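Local coordinates for protein 2-polyprenyl-6-methoxyphenol hydroxylase-like FAD-dependent oxidoreductase (Streptomyces sp. NRRL 11266, PDB 6UI5) that is an FAD-bound flavoprotein of the aromatic-ring hydroxylase family, probably an oxidoreductase, with a Rossmann-type nucleotide-binding domain, at residues L80-E83 against K84-G87. Numbering follows the deposited sequence.
Sequences LAFE and KVQG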
loop_
_atom_site.group_PDB
_atom_site.type_symbol
_atom_site.label_atom_id
_atom_site.label_comp_id
_atom_site.label_asym_id
_atom_site.label_seq_id
_atom_site.Cartn_x
_atom_site.Cartn_y
_atom_site.Cartn_z
ATOM N N LEU A 80 -4.219 -3.816 -12.934
ATOM C CA LEU A 80 -4.895 -2.617 -12.446
ATOM C C LEU A 80 -6.192 -2.396 -13.219
ATOM O O LEU A 80 -6.187 -2.380 -14.457
ATOM C CB LEU A 80 -4.008 -1.381 -12.568
ATOM C CG LEU A 80 -2.745 -1.356 -11.729
ATOM C CD1 LEU A 80 -1.906 -0.158 -12.132
ATOM C CD2 LEU A 80 -3.132 -1.257 -10.289
ATOM N N ALA A 81 -7.298 -2.219 -12.482
ATOM C CA ALA A 81 -8.620 -1.957 -13.066
ATOM C C ALA A 81 -8.616 -0.598 -13.774
ATOM O O ALA A 81 -9.105 0.415 -13.270
ATOM C CB ALA A 81 -9.704 -2.014 -11.989
ATOM N N PHE A 82 -8.043 -0.579 -14.975
ATOM C CA PHE A 82 -7.940 0.680 -15.701
ATOM C C PHE A 82 -9.295 1.158 -16.210
ATOM O O PHE A 82 -9.463 2.359 -16.444
ATOM C CB PHE A 82 -6.939 0.532 -16.855
ATOM C CG PHE A 82 -6.696 1.813 -17.635
ATOM C CD1 PHE A 82 -5.932 2.844 -17.097
ATOM C CD2 PHE A 82 -7.224 1.978 -18.910
ATOM C CE1 PHE A 82 -5.704 4.023 -17.829
ATOM C CE2 PHE A 82 -6.992 3.151 -19.644
ATOM C CZ PHE A 82 -6.236 4.167 -19.104
ATOM N N GLU A 83 -10.260 0.248 -16.376
ATOM C CA GLU A 83 -11.617 0.604 -16.787
ATOM C C GLU A 83 -12.318 1.535 -15.797
ATOM O O GLU A 83 -13.362 2.101 -16.137
ATOM C CB GLU A 83 -12.450 -0.674 -16.978
ATOM C CG GLU A 83 -12.633 -1.520 -15.708
ATOM C CD GLU A 83 -11.540 -2.570 -15.514
ATOM O OE1 GLU A 83 -10.588 -2.623 -16.332
ATOM O OE2 GLU A 83 -11.632 -3.346 -14.535
ATOM N N LYS A 84 -11.785 1.695 -14.588
ATOM C CA LYS A 84 -12.347 2.595 -13.591
ATOM C C LYS A 84 -11.824 4.023 -13.728
ATOM O O LYS A 84 -12.288 4.915 -13.019
ATOM C CB LYS A 84 -12.061 2.056 -12.176
ATOM C CG LYS A 84 -12.518 0.607 -11.938
ATOM C CD LYS A 84 -13.727 0.499 -11.005
ATOM C CE LYS A 84 -15.037 0.963 -11.663
ATOM N NZ LYS A 84 -16.159 1.105 -10.667
ATOM N N VAL A 85 -10.883 4.265 -14.622
ATOM C CA VAL A 85 -10.351 5.609 -14.822
ATOM C C VAL A 85 -11.355 6.416 -15.637
ATOM O O VAL A 85 -12.011 5.889 -16.540
ATOM C CB VAL A 85 -8.962 5.540 -15.498
ATOM C CG1 VAL A 85 -8.422 6.930 -15.832
ATOM C CG2 VAL A 85 -7.986 4.806 -14.594
ATOM N N GLN A 86 -11.483 7.697 -15.310
ATOM C CA GLN A 86 -12.516 8.539 -15.902
ATOM C C GLN A 86 -12.390 8.617 -17.423
ATOM O O GLN A 86 -11.289 8.645 -17.975
ATOM C CB GLN A 86 -12.434 9.941 -15.283
ATOM C CG GLN A 86 -13.098 11.053 -16.070
ATOM C CD GLN A 86 -14.505 11.356 -15.583
ATOM O OE1 GLN A 86 -15.126 10.559 -14.866
ATOM N NE2 GLN A 86 -15.014 12.519 -15.967
ATOM N N GLY A 87 -13.541 8.645 -18.097
ATOM C CA GLY A 87 -13.638 9.023 -19.493
ATOM C C GLY A 87 -13.109 7.953 -20.411
ATOM O O GLY A 87 -12.629 6.918 -19.954
#
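A81 and F82 are joined to K84 and V85 by two successive i+3 backbone hydrogen bonds, K84 N to A81 O at 3.2 Å and V85 N to F82 O at 3.0 Å. Both are nearly straight at hydrogen (162° and 165°).

Each i, i+3 pair of side chains is brought together by this winding. V85 CG2 lies 3.8 Å from F82 CD1, approaching the ring obliquely, and the same methyl also rests against F82 O at 3.4 Å; V85 CB stands over one face of the ring, displaced toward its rim. The CB bond of F82 points away from 84-87, but with CG anti to the backbone N (chi1 -177°) the ring comes back toward V85. In the preceding pair, K84 CG packs on A81 CB at 3.8 Å; the lysine chain then bends at chi2 and chi3, and NZ forms only a long, weak ion pair with D369 OD2. E83 projects from the turn, its carboxylate forming a salt bridge through OE1 with R79.

Around the turn, helix 369-379 receives F82 and V85 together on A376, while L382 touches both as well and V73 of strand 69-75 adds to the apolar surroundings of F82. A81, the central residue of an inverse gamma turn leading into the winding, donates its N-H to OD1 of N372 in that helix. Residues 82-84 form a short 3-10 turn in the loop joining strand 78-80 to strand 92-93, and its apolar side chains pack this loop against helix 369-379.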